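Local coordinates for protein UDP-N-acetylmuramate--L-alanine ligase (Thermotoga maritima, PDB 1J6U) that catalyses the ATP-dependent joining of L-alanine to UDP-N-acetylmuramate, a step of peptidoglycan biosynthesis that contributes to cell wall formation, at residues T128-A133 against G149-L154; D38-N43 against Y70-V75; E246-S249 against E254-A257; S173-S178 against L202-S207; N323-D328 against E346-E351. One frame throughout, in Å; residues are numbered along the deposited sequence.

Contact 1: T128-A133 against G149-L154; sequences TTAMVA and GIMDSL
Ala130 and Ala133 of helix 125-138 receive the side chain of Met151, a selenomethionine in the loop between strands 144-146 and 159-160. Thr128 and Thr129, at the start of the segment, do not touch the loop. They return their OG1 atoms to the backbone oxygens of Gly124 and Lys125, and both side chains pack on Val119 of strand 116-120. Ala130 is the first residue to touch the loop. Its CB lies 3.8 Å from the SE of Met151, and its carbonyl O lies 3.5 Å from the CE of Met151. Met131 points away from the loop and packs on helix 276-291 and on Phe306, which also touches Met151. One turn on from Ala130, Ala133 meets the same methyl group, with its CB 4.2 Å from the CE of Met151. The bend of the Met151 chain at its last torsion (chi3 74°) carries CE past SE to the second alanine. Met151 also opens a type I beta turn that ends at Leu154, closed by the bond from Leu154 N to Met151 O. The predicted ATP-binding residues Gly121 to Thr127, a P-loop-like sequence, run into the start of this helix. No hydrogen bond crosses between the two segments. Within the contact the loop meets the helix through van der Waals packing of Met151 on two alanines and on one backbone oxygen.

Contact 2: D38-N43 against Y70-V75; sequences DVYGSN and YDPDLV
Tyr40 and Tyr70 meet through a hydrogen bond and a T-shaped ring pair. The backbone N of Tyr70 donates to the OH of Tyr40 over 2.9 Å, with a bent N-H...O angle of 148°. The ring of Tyr70 turns its edge to the face of Tyr40. The centroids are 5.4 Å apart and the planes stand at 80°. The closest ring carbons are CE1 of Tyr40 and CD1 of Tyr70, at 3.7 Å. Pro72 completes the first shell. Its CD comes to 3.4 Å from the OH of Tyr40, while its CB packs more loosely on CE2 of Tyr40 at 4.2 Å. The phenol end of Tyr40 is therefore bordered by both the backbone and the proline of the loop.

The next shell positions these groups. The CG of Tyr40 sits between its backbone N and carbonyl carbon (chi1 74°), which sends the ring from the strand toward the loop. The strongest polar partner of the Tyr40 OH is ND1 of His16 on strand 14-18; the rings of Tyr40 and His16 also meet edge-to-face, and His16 touches Pro72 and Val75 as well. The ring of Phe61 lies nearly parallel to that of Tyr70, and Lys14 NZ hydrogen-bonds to the Tyr70 carbonyl O.

Strand 14-18 lies between strands 38-42 and 74-77, so Tyr40 reaches past it to the loop that leads into strand 74-77. The five parallel strands, in the order 3-2-1-4-5, and the glycine-rich turn after strand 14-18 are consistent with the Rossmann-like N-terminal domain of Mur ligases.

Contact 3: E246-S249 against E254-A257; sequences EMRS and EQKA
Ser249 and Lys256 form a hydrogen-bonded pair of an antiparallel beta hairpin, strands 243-250 and 255-261, in a three-stranded sheet of the middle domain. Ser249 N donates to Lys256 O at 2.8 Å, and Lys256 N donates back to Ser249 O at 2.7 Å. Arg248 and Ala257 make the neighbouring non-hydrogen-bonded pair, with CA atoms 4.2 Å apart. CA-H...O contacts supplement the ladder, including one from Ala257 CA to Met247 O at 3.1 Å.

The side-chain polar link joins Arg248 to Gln255. The extended Arg248 chain brings the edge of its guanidinium group to the amide, whose plane is turned 74° from it. NH1 of Arg248 turns elsewhere, to a partner in the C-terminal region. The other end of the Gln255 amide, NE2, bonds to the carbonyls of Val273 and Gly275.

Apolar packing covers the face that carries Arg248 and Ala257. Both touch Val279 of helix 276-291, as does Gln255.

Arg248 grips Gln255 OE1 side-on, with NE and NH2 both on this one oxygen. NE of Arg248 lies 2.8 Å from Gln255 OE1, nearly along the C=O axis, and NH2 of Arg248 lies 2.7 Å from the same OE1, above the carbonyl plane.

Contact 4: S173-S178 against L202-S207; sequences SEEFFS and LTRYRS
Glu175 and Arg204 form a side-on, two-pronged salt bridge. NE of Arg204 donates to OE1 of Glu175 over 2.8 Å, and NH2 of Arg204 donates to OE2 of Glu175 over 3.0 Å. The second bond is the straighter, at 165° against 148°. Both oxygens are met on their syn sides, with both nitrogens out of the carboxylate plane, and the carboxylate and guanidinium planes are twisted 46° apart. The Arg204 chain bends at chi3, which turns the guanidinium edge to the carboxylate, the two side chains crossing at about a right angle. A water molecule also donates to OE1 of Glu175.

The bridge ties a 3-10 turn at 175-178, in the loop between strands 166-170 and 184-187, to the first turn of helix 202-214. Both belong to the Mur ligase middle domain, and the contact lies at its surface. Within the 3-10 turn, Glu175 O accepts from both N and OG of Ser178, on opposite faces of its plane. The helix has a similar arrangement, where N and OG of Ser207 both reach Thr203 O.

Aromatic side chains pack nearby. Phe177 and Tyr205 each meet Phe209 edge-to-face, and Tyr198 touches Glu175, Phe177 and Tyr205. Ser178 packs on Ala208 and Lys211.

Contact 5: N323-D328 against E346-E351; sequences NIYVID and EVFENE
Phe348 sets its ring edge against the face of Tyr325. Its CE2 stands 3.5 Å above the Tyr325 ring plane, over the ring centre. The centroids are 4.7 Å apart and the planes meet at 55°, so the edge-to-face pair is tilted. At the rim of the Phe348 ring, CE1 is 3.5 Å from CD1 of Ile327, near the ring plane. Val347 CG1 lies over one face of Phe348.

Phe348 is the first residue to leave helical geometry after helix 334-347. The contact thus packs the end of that helix and the turn after it against strand 324-329. Strand, helix and strand 352-357 form a beta-alpha-beta crossover in the C-terminal domain, with strand 433-438 lying between the two parallel strands.

Glu351 and Asn323 make the polar part. ND2 of Asn323 donates to OE2 of Glu351 over 3.0 Å, almost straight at 171°. The acceptor lies in the amide plane and uses its anti lone pair. The Glu351 chain bends at chi2 (71°), which brings its carboxylate to the amide. The stronger partner of Asn323 is Asn432, whose OD1 hydrogen-bonds to ND2. Arg252 makes a salt bridge with Glu351 OE2 and a hydrogen bond with the Tyr325 hydroxyl.

How the contacts relate
The five contacts spread over the three family regions. Contact 2 belongs to the N-terminal one, contacts 1, 3 and 4 to the middle one and contact 5 to the C-terminal one. Contacts 2 and 3 lie on opposite sides of the chain's centre, with centres about 48 Å apart. Contact 1 is nearest the predicted ATP site: the Ala130 side chain is about 5 Å from that of Thr127. Gln255 of contact 3 is about 9 Å from the same threonine. Contacts 3 and 5 touch directly, where Arg248 NH1 meets Glu346 OE1 in a 2.9 Å salt bridge joining the middle and C-terminal regions. Contacts 2, 4 and 5 lie away from the predicted site.

Contact 1: T128-A133 against G149-L154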
# COMPACT_ATOMS: atom_id res chain seq x y z
N THR A 128 -4.26 -5.77 -2.40
CA THR A 128 -4.74 -7.15 -2.27
C THR A 128 -5.21 -7.39 -0.85
O THR A 128 -6.30 -7.93 -0.62
CB THR A 128 -3.65 -8.14 -2.66
OG1 THR A 128 -3.38 -7.98 -4.06
CG2 THR A 128 -4.11 -9.59 -2.37
N THR A 129 -4.40 -6.94 0.11
CA THR A 129 -4.80 -7.06 1.50
C THR A 129 -6.08 -6.31 1.79
O THR A 129 -6.94 -6.77 2.54
CB THR A 129 -3.74 -6.47 2.44
OG1 THR A 129 -2.47 -7.06 2.16
CG2 THR A 129 -4.13 -6.73 3.87
N ALA A 130 -6.22 -5.13 1.20
CA ALA A 130 -7.41 -4.31 1.45
C ALA A 130 -8.62 -5.03 0.85
O ALA A 130 -9.73 -5.05 1.44
CB ALA A 130 -7.21 -2.89 0.85
N MSE A 131 -8.41 -5.65 -0.31
CA MSE A 131 -9.48 -6.41 -0.95
C MSE A 131 -9.93 -7.57 -0.04
O MSE A 131 -11.13 -7.73 0.20
CB MSE A 131 -9.01 -6.92 -2.30
CG MSE A 131 -8.96 -5.89 -3.33
SE MSE A 131 -8.26 -6.57 -4.96
CE MSE A 131 -8.96 -5.23 -6.16
N VAL A 132 -8.97 -8.36 0.47
CA VAL A 132 -9.26 -9.47 1.35
C VAL A 132 -10.05 -8.97 2.54
O VAL A 132 -11.11 -9.52 2.86
CB VAL A 132 -7.95 -10.16 1.85
CG1 VAL A 132 -8.27 -11.27 2.89
CG2 VAL A 132 -7.23 -10.76 0.69
N ALA A 133 -9.53 -7.94 3.20
CA ALA A 133 -10.21 -7.35 4.33
C ALA A 133 -11.61 -6.88 3.95
O ALA A 133 -12.58 -7.09 4.68
CB ALA A 133 -9.40 -6.14 4.88
N GLY A 149 -1.80 0.71 4.46
CA GLY A 149 -2.26 1.82 3.66
C GLY A 149 -3.56 2.26 4.27
O GLY A 149 -3.97 1.68 5.28
N ILE A 150 -4.21 3.28 3.71
CA ILE A 150 -5.45 3.71 4.28
C ILE A 150 -6.67 3.32 3.43
O ILE A 150 -6.73 3.59 2.22
CB ILE A 150 -5.48 5.24 4.48
CG1 ILE A 150 -4.36 5.68 5.42
CG2 ILE A 150 -6.86 5.66 5.04
CD1 ILE A 150 -4.48 5.10 6.83
N MSE A 151 -7.63 2.68 4.07
CA MSE A 151 -8.87 2.32 3.38
C MSE A 151 -9.97 2.90 4.22
O MSE A 151 -10.15 2.52 5.37
CB MSE A 151 -9.05 0.80 3.27
CG MSE A 151 -10.41 0.47 2.66
SE MSE A 151 -10.52 -1.31 1.87
CE MSE A 151 -10.59 -2.36 3.50
N ASP A 152 -10.73 3.81 3.64
CA ASP A 152 -11.80 4.47 4.37
C ASP A 152 -12.83 3.64 5.07
O ASP A 152 -13.37 4.05 6.10
CB ASP A 152 -12.46 5.49 3.47
CG ASP A 152 -11.48 6.53 3.01
OD1 ASP A 152 -10.68 6.97 3.87
OD2 ASP A 152 -11.48 6.88 1.80
N SER A 153 -13.10 2.46 4.53
CA SER A 153 -14.09 1.58 5.11
C SER A 153 -13.59 1.01 6.44
O SER A 153 -14.38 0.50 7.23
CB SER A 153 -14.39 0.46 4.12
OG SER A 153 -13.24 -0.34 3.92
N LEU A 154 -12.28 1.09 6.68
CA LEU A 154 -11.70 0.62 7.96
C LEU A 154 -11.89 1.66 9.06
O LEU A 154 -11.57 2.83 8.87
CB LEU A 154 -10.23 0.35 7.80
CG LEU A 154 -9.88 -0.78 6.88
CD1 LEU A 154 -8.38 -1.10 6.99
CD2 LEU A 154 -10.75 -1.96 7.29

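Contact 2: D38-N43 against Y70-V75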
# COMPACT_ATOMS: atom_id res chain seq x y z
N ASP A 38 -2.06 1.30 27.63
CA ASP A 38 -1.65 2.70 27.68
C ASP A 38 -0.62 2.85 26.55
O ASP A 38 0.49 2.34 26.61
CB ASP A 38 -1.02 3.01 29.03
CG ASP A 38 -0.93 4.50 29.30
OD1 ASP A 38 -1.20 5.29 28.36
OD2 ASP A 38 -0.58 4.88 30.46
N VAL A 39 -1.00 3.57 25.51
CA VAL A 39 -0.16 3.70 24.35
C VAL A 39 0.25 5.11 24.01
O VAL A 39 -0.54 6.03 24.12
CB VAL A 39 -0.91 3.08 23.12
CG1 VAL A 39 -0.26 3.48 21.84
CG2 VAL A 39 -0.94 1.55 23.25
N TYR A 40 1.50 5.29 23.61
CA TYR A 40 1.96 6.61 23.18
C TYR A 40 3.19 6.36 22.33
O TYR A 40 3.70 5.23 22.23
CB TYR A 40 2.28 7.54 24.37
CG TYR A 40 3.57 7.22 25.10
CD1 TYR A 40 4.76 7.85 24.77
CD2 TYR A 40 3.59 6.25 26.13
CE1 TYR A 40 5.96 7.54 25.43
CE2 TYR A 40 4.79 5.93 26.80
CZ TYR A 40 5.96 6.59 26.44
OH TYR A 40 7.12 6.35 27.13
N GLY A 41 3.70 7.40 21.71
CA GLY A 41 4.85 7.14 20.88
C GLY A 41 5.44 8.40 20.32
O GLY A 41 5.05 9.52 20.65
N SER A 42 6.37 8.20 19.41
CA SER A 42 7.04 9.35 18.85
C SER A 42 7.38 9.07 17.41
O SER A 42 7.42 7.92 16.95
CB SER A 42 8.32 9.55 19.63
OG SER A 42 9.11 8.39 19.41
N ASN A 43 7.70 10.14 16.70
CA ASN A 43 8.02 9.98 15.31
C ASN A 43 8.93 11.11 14.91
O ASN A 43 8.92 12.19 15.51
CB ASN A 43 6.72 10.00 14.47
CG ASN A 43 6.84 9.20 13.18
OD1 ASN A 43 7.19 8.00 13.21
ND2 ASN A 43 6.55 9.85 12.04
N TYR A 70 7.90 8.16 29.19
CA TYR A 70 6.89 8.16 30.23
C TYR A 70 6.81 6.84 30.95
O TYR A 70 5.73 6.32 31.25
CB TYR A 70 5.55 8.59 29.63
CG TYR A 70 5.65 10.00 29.14
CD1 TYR A 70 6.28 10.31 27.93
CD2 TYR A 70 5.18 11.05 29.92
CE1 TYR A 70 6.44 11.64 27.51
CE2 TYR A 70 5.34 12.38 29.52
CZ TYR A 70 5.96 12.68 28.31
OH TYR A 70 6.05 14.01 27.92
N ASP A 71 8.00 6.31 31.21
CA ASP A 71 8.21 5.07 31.93
C ASP A 71 7.32 3.96 31.44
O ASP A 71 6.47 3.46 32.16
CB ASP A 71 8.03 5.32 33.43
CG ASP A 71 8.79 6.56 33.91
OD1 ASP A 71 8.14 7.50 34.42
OD2 ASP A 71 10.04 6.61 33.76
N PRO A 72 7.51 3.56 30.18
CA PRO A 72 6.74 2.50 29.54
C PRO A 72 7.24 1.17 30.04
O PRO A 72 8.36 1.07 30.50
CB PRO A 72 7.08 2.68 28.08
CG PRO A 72 8.52 3.08 28.15
CD PRO A 72 8.50 4.12 29.24
N ASP A 73 6.42 0.14 29.91
CA ASP A 73 6.78 -1.19 30.32
C ASP A 73 7.38 -1.82 29.12
O ASP A 73 8.08 -2.85 29.19
CB ASP A 73 5.53 -1.99 30.69
CG ASP A 73 4.71 -1.31 31.72
OD1 ASP A 73 5.31 -0.85 32.71
OD2 ASP A 73 3.47 -1.20 31.53
N LEU A 74 7.12 -1.20 27.99
CA LEU A 74 7.58 -1.79 26.77
C LEU A 74 7.88 -0.75 25.72
O LEU A 74 7.18 0.26 25.61
CB LEU A 74 6.50 -2.75 26.28
CG LEU A 74 6.93 -3.52 25.06
CD1 LEU A 74 8.17 -4.34 25.45
CD2 LEU A 74 5.77 -4.39 24.54
N VAL A 75 8.92 -1.00 24.94
CA VAL A 75 9.27 -0.07 23.89
C VAL A 75 9.33 -0.85 22.59
O VAL A 75 10.01 -1.87 22.53
CB VAL A 75 10.68 0.55 24.08
CG1 VAL A 75 11.14 1.14 22.74
CG2 VAL A 75 10.65 1.63 25.13

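Contact 3: E246-S249 against E254-A257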
# COMPACT_ATOMS: atom_id res chain seq x y z
N GLU A 246 -9.65 -14.21 -19.54
CA GLU A 246 -9.95 -14.47 -20.92
C GLU A 246 -10.10 -13.14 -21.66
O GLU A 246 -9.69 -13.02 -22.80
CB GLU A 246 -11.23 -15.29 -21.02
CG GLU A 246 -11.82 -15.23 -22.41
CD GLU A 246 -13.11 -15.99 -22.51
OE1 GLU A 246 -13.80 -16.10 -21.47
OE2 GLU A 246 -13.44 -16.46 -23.63
N MSE A 247 -10.70 -12.15 -21.01
CA MSE A 247 -10.91 -10.84 -21.61
C MSE A 247 -11.00 -9.80 -20.54
O MSE A 247 -11.46 -10.06 -19.43
CB MSE A 247 -12.22 -10.76 -22.36
CG MSE A 247 -12.40 -11.73 -23.46
SE MSE A 247 -14.26 -11.57 -23.75
CE MSE A 247 -14.88 -13.04 -22.69
N ARG A 248 -10.58 -8.60 -20.90
CA ARG A 248 -10.60 -7.48 -19.97
C ARG A 248 -11.00 -6.28 -20.74
O ARG A 248 -10.56 -6.08 -21.86
CB ARG A 248 -9.23 -7.23 -19.38
CG ARG A 248 -9.22 -6.04 -18.46
CD ARG A 248 -7.82 -5.70 -18.00
NE ARG A 248 -7.84 -4.47 -17.24
CZ ARG A 248 -7.31 -3.33 -17.65
NH1 ARG A 248 -6.68 -3.23 -18.82
NH2 ARG A 248 -7.43 -2.27 -16.88
N SER A 249 -11.83 -5.47 -20.13
CA SER A 249 -12.28 -4.27 -20.78
C SER A 249 -12.34 -3.19 -19.71
O SER A 249 -13.05 -3.31 -18.68
CB SER A 249 -13.65 -4.53 -21.41
OG SER A 249 -14.28 -3.30 -21.72
N GLU A 254 -15.51 1.69 -14.63
CA GLU A 254 -15.22 0.38 -14.08
C GLU A 254 -14.49 -0.38 -15.12
O GLU A 254 -14.37 0.07 -16.26
CB GLU A 254 -16.51 -0.40 -13.81
CG GLU A 254 -17.47 -0.34 -15.04
CD GLU A 254 -18.57 -1.38 -15.05
OE1 GLU A 254 -19.33 -1.52 -14.05
OE2 GLU A 254 -18.69 -2.07 -16.08
N GLN A 255 -13.99 -1.54 -14.71
CA GLN A 255 -13.33 -2.39 -15.67
C GLN A 255 -13.92 -3.77 -15.41
O GLN A 255 -14.29 -4.09 -14.26
CB GLN A 255 -11.80 -2.34 -15.50
CG GLN A 255 -11.32 -2.84 -14.18
CD GLN A 255 -9.82 -2.96 -14.13
OE1 GLN A 255 -9.17 -3.30 -15.13
NE2 GLN A 255 -9.25 -2.69 -12.96
N LYS A 256 -14.05 -4.57 -16.48
CA LYS A 256 -14.61 -5.92 -16.42
C LYS A 256 -13.60 -6.94 -16.89
O LYS A 256 -12.77 -6.65 -17.75
CB LYS A 256 -15.86 -6.04 -17.32
CG LYS A 256 -17.17 -5.60 -16.68
CD LYS A 256 -18.32 -5.53 -17.71
CE LYS A 256 -19.65 -5.06 -17.08
NZ LYS A 256 -20.72 -4.66 -18.08
N ALA A 257 -13.66 -8.14 -16.34
CA ALA A 257 -12.75 -9.19 -16.75
C ALA A 257 -13.46 -10.55 -16.71
O ALA A 257 -14.18 -10.88 -15.75
CB ALA A 257 -11.48 -9.21 -15.85

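Contact 4: S173-S178 against L202-S207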
# COMPACT_ATOMS: atom_id res chain seq x y z
N SER A 173 10.37 -7.57 2.92
CA SER A 173 11.65 -6.88 2.92
C SER A 173 12.42 -7.42 4.07
O SER A 173 13.63 -7.54 4.01
CB SER A 173 11.47 -5.37 3.09
OG SER A 173 11.01 -4.85 1.87
N GLU A 174 11.71 -7.76 5.13
CA GLU A 174 12.37 -8.30 6.29
C GLU A 174 12.29 -9.81 6.20
O GLU A 174 11.19 -10.37 6.19
CB GLU A 174 11.71 -7.80 7.57
CG GLU A 174 10.96 -6.46 7.37
CD GLU A 174 10.60 -5.75 8.69
OE1 GLU A 174 9.58 -5.01 8.70
OE2 GLU A 174 11.35 -5.93 9.69
N GLU A 175 13.45 -10.46 6.13
CA GLU A 175 13.55 -11.92 6.07
C GLU A 175 12.66 -12.63 7.11
O GLU A 175 12.11 -13.71 6.85
CB GLU A 175 15.02 -12.31 6.29
CG GLU A 175 15.37 -13.77 6.02
CD GLU A 175 16.85 -14.04 6.25
OE1 GLU A 175 17.50 -14.64 5.36
OE2 GLU A 175 17.35 -13.65 7.33
N PHE A 176 12.51 -12.00 8.27
CA PHE A 176 11.69 -12.55 9.36
C PHE A 176 10.24 -12.80 8.96
O PHE A 176 9.50 -13.39 9.73
CB PHE A 176 11.69 -11.59 10.56
CG PHE A 176 11.10 -12.18 11.82
CD1 PHE A 176 11.79 -13.13 12.55
CD2 PHE A 176 9.85 -11.75 12.29
CE1 PHE A 176 11.25 -13.65 13.75
CE2 PHE A 176 9.30 -12.25 13.47
CZ PHE A 176 10.00 -13.21 14.21
N PHE A 177 9.82 -12.33 7.79
CA PHE A 177 8.42 -12.55 7.41
C PHE A 177 8.21 -14.03 7.28
O PHE A 177 7.12 -14.53 7.57
CB PHE A 177 8.06 -11.80 6.12
CG PHE A 177 8.37 -12.54 4.86
CD1 PHE A 177 7.37 -13.30 4.21
CD2 PHE A 177 9.63 -12.45 4.27
CE1 PHE A 177 7.63 -13.95 2.99
CE2 PHE A 177 9.90 -13.10 3.06
CZ PHE A 177 8.90 -13.85 2.41
N SER A 178 9.27 -14.71 6.88
CA SER A 178 9.29 -16.17 6.70
C SER A 178 9.02 -16.96 8.00
O SER A 178 8.84 -18.17 7.96
CB SER A 178 10.65 -16.60 6.18
OG SER A 178 11.59 -16.37 7.21
N LEU A 202 19.76 -13.86 -3.13
CA LEU A 202 18.48 -14.28 -3.69
C LEU A 202 18.12 -15.66 -3.17
O LEU A 202 16.95 -16.04 -3.14
CB LEU A 202 18.54 -14.32 -5.23
CG LEU A 202 17.22 -14.30 -6.00
CD1 LEU A 202 16.53 -12.98 -5.77
CD2 LEU A 202 17.47 -14.47 -7.49
N THR A 203 19.12 -16.42 -2.75
CA THR A 203 18.89 -17.77 -2.24
C THR A 203 18.20 -17.71 -0.88
O THR A 203 17.27 -18.47 -0.63
CB THR A 203 20.21 -18.56 -2.12
OG1 THR A 203 21.28 -17.79 -2.70
CG2 THR A 203 20.09 -19.90 -2.85
N ARG A 204 18.66 -16.83 -0.01
CA ARG A 204 18.03 -16.68 1.28
C ARG A 204 16.60 -16.21 1.03
O ARG A 204 15.66 -16.68 1.66
CB ARG A 204 18.77 -15.67 2.13
CG ARG A 204 19.97 -16.24 2.83
CD ARG A 204 20.82 -15.15 3.49
NE ARG A 204 20.17 -14.54 4.64
CZ ARG A 204 20.69 -13.51 5.30
NH1 ARG A 204 21.84 -12.99 4.91
NH2 ARG A 204 20.05 -12.99 6.34
N TYR A 205 16.45 -15.28 0.08
CA TYR A 205 15.15 -14.73 -0.29
C TYR A 205 14.21 -15.87 -0.70
O TYR A 205 13.11 -16.02 -0.15
CB TYR A 205 15.33 -13.75 -1.44
CG TYR A 205 14.08 -12.98 -1.84
CD1 TYR A 205 13.51 -12.03 -0.98
CD2 TYR A 205 13.52 -13.15 -3.10
CE1 TYR A 205 12.41 -11.25 -1.40
CE2 TYR A 205 12.43 -12.40 -3.53
CZ TYR A 205 11.88 -11.44 -2.68
OH TYR A 205 10.82 -10.66 -3.14
N ARG A 206 14.64 -16.67 -1.66
CA ARG A 206 13.83 -17.79 -2.10
C ARG A 206 13.47 -18.64 -0.87
O ARG A 206 12.30 -18.98 -0.64
CB ARG A 206 14.60 -18.66 -3.11
CG ARG A 206 14.59 -18.20 -4.57
N SER A 207 14.48 -18.95 -0.08
CA SER A 207 14.28 -19.79 1.09
C SER A 207 13.23 -19.24 2.02
O SER A 207 12.45 -20.00 2.60
CB SER A 207 15.59 -19.97 1.86
OG SER A 207 16.57 -20.56 1.03
O HOH W 1 15.95 -16.68 4.08

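Contact 5: N323-D328 against E346-E351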
# COMPACT_ATOMS: atom_id res chain seq x y z
N ASN A 323 -15.15 18.85 -15.05
CA ASN A 323 -14.49 17.64 -15.50
C ASN A 323 -13.00 17.70 -15.10
O ASN A 323 -12.08 17.50 -15.91
CB ASN A 323 -14.64 17.42 -17.02
CG ASN A 323 -14.15 16.05 -17.42
OD1 ASN A 323 -14.14 15.11 -16.60
ND2 ASN A 323 -13.73 15.90 -18.67
N ILE A 324 -12.77 18.01 -13.82
CA ILE A 324 -11.41 18.08 -13.29
C ILE A 324 -11.18 17.07 -12.17
O ILE A 324 -11.98 16.95 -11.24
CB ILE A 324 -11.09 19.51 -12.78
CG1 ILE A 324 -10.73 20.38 -13.97
CG2 ILE A 324 -9.89 19.49 -11.82
CD1 ILE A 324 -10.79 21.84 -13.64
N TYR A 325 -10.07 16.35 -12.26
CA TYR A 325 -9.74 15.37 -11.24
C TYR A 325 -8.35 15.58 -10.64
O TYR A 325 -7.40 15.94 -11.34
CB TYR A 325 -9.74 13.93 -11.83
CG TYR A 325 -11.08 13.44 -12.36
CD1 TYR A 325 -11.55 13.88 -13.58
CD2 TYR A 325 -11.85 12.50 -11.64
CE1 TYR A 325 -12.74 13.41 -14.10
CE2 TYR A 325 -13.07 12.01 -12.15
CZ TYR A 325 -13.49 12.48 -13.40
OH TYR A 325 -14.60 12.00 -14.02
N VAL A 326 -8.24 15.32 -9.36
CA VAL A 326 -6.93 15.36 -8.71
C VAL A 326 -6.80 13.92 -8.19
O VAL A 326 -7.60 13.43 -7.37
CB VAL A 326 -6.87 16.38 -7.53
CG1 VAL A 326 -5.53 16.26 -6.84
CG2 VAL A 326 -7.07 17.83 -8.05
N ILE A 327 -5.78 13.24 -8.68
CA ILE A 327 -5.55 11.85 -8.31
C ILE A 327 -4.17 11.66 -7.65
O ILE A 327 -3.17 12.26 -8.10
CB ILE A 327 -5.67 10.95 -9.59
CG1 ILE A 327 -7.11 10.99 -10.11
CG2 ILE A 327 -5.34 9.48 -9.27
CD1 ILE A 327 -7.35 10.12 -11.35
N ASP A 328 -4.13 10.85 -6.60
CA ASP A 328 -2.90 10.51 -5.87
C ASP A 328 -2.37 9.11 -6.15
O ASP A 328 -3.10 8.13 -6.12
CB ASP A 328 -3.13 10.61 -4.37
CG ASP A 328 -3.42 12.02 -3.93
OD1 ASP A 328 -2.61 12.89 -4.27
OD2 ASP A 328 -4.43 12.26 -3.24
N GLU A 346 -6.69 4.65 -19.85
CA GLU A 346 -7.82 3.75 -19.98
C GLU A 346 -9.05 4.37 -19.34
O GLU A 346 -10.16 4.25 -19.88
CB GLU A 346 -7.55 2.43 -19.27
CG GLU A 346 -6.93 1.40 -20.13
CD GLU A 346 -6.40 0.22 -19.34
OE1 GLU A 346 -5.91 -0.71 -20.01
OE2 GLU A 346 -6.47 0.22 -18.08
N VAL A 347 -8.86 4.99 -18.17
CA VAL A 347 -9.98 5.60 -17.48
C VAL A 347 -10.41 6.92 -18.08
O VAL A 347 -11.63 7.18 -18.21
CB VAL A 347 -9.65 5.87 -16.05
CG1 VAL A 347 -10.84 6.61 -15.40
CG2 VAL A 347 -9.36 4.55 -15.35
N PHE A 348 -9.42 7.73 -18.45
CA PHE A 348 -9.67 9.03 -19.03
C PHE A 348 -9.17 9.08 -20.43
O PHE A 348 -8.08 9.58 -20.70
CB PHE A 348 -8.99 10.08 -18.21
CG PHE A 348 -9.38 10.05 -16.80
CD1 PHE A 348 -8.48 9.61 -15.83
CD2 PHE A 348 -10.64 10.47 -16.41
CE1 PHE A 348 -8.83 9.60 -14.49
CE2 PHE A 348 -11.01 10.47 -15.06
CZ PHE A 348 -10.13 10.04 -14.10
N GLU A 349 -10.00 8.58 -21.34
CA GLU A 349 -9.66 8.51 -22.74
C GLU A 349 -9.34 9.83 -23.40
O GLU A 349 -8.41 9.91 -24.18
CB GLU A 349 -10.82 7.87 -23.51
CG GLU A 349 -10.54 7.70 -24.99
CD GLU A 349 -11.75 7.18 -25.76
OE1 GLU A 349 -12.34 6.17 -25.31
OE2 GLU A 349 -12.09 7.79 -26.80
N ASN A 350 -10.10 10.88 -23.09
CA ASN A 350 -9.89 12.15 -23.74
C ASN A 350 -9.34 13.30 -22.96
O ASN A 350 -8.82 14.23 -23.54
CB ASN A 350 -11.17 12.59 -24.41
CG ASN A 350 -11.57 11.64 -25.50
OD1 ASN A 350 -10.78 11.37 -26.41
ND2 ASN A 350 -12.78 11.11 -25.41
N GLU A 351 -9.45 13.24 -21.65
CA GLU A 351 -8.95 14.33 -20.82
C GLU A 351 -7.43 14.58 -20.94
O GLU A 351 -6.66 13.75 -21.44
CB GLU A 351 -9.30 14.06 -19.34
CG GLU A 351 -10.81 14.17 -18.97
CD GLU A 351 -11.70 13.01 -19.52
OE1 GLU A 351 -11.18 12.00 -20.04
OE2 GLU A 351 -12.94 13.13 -19.42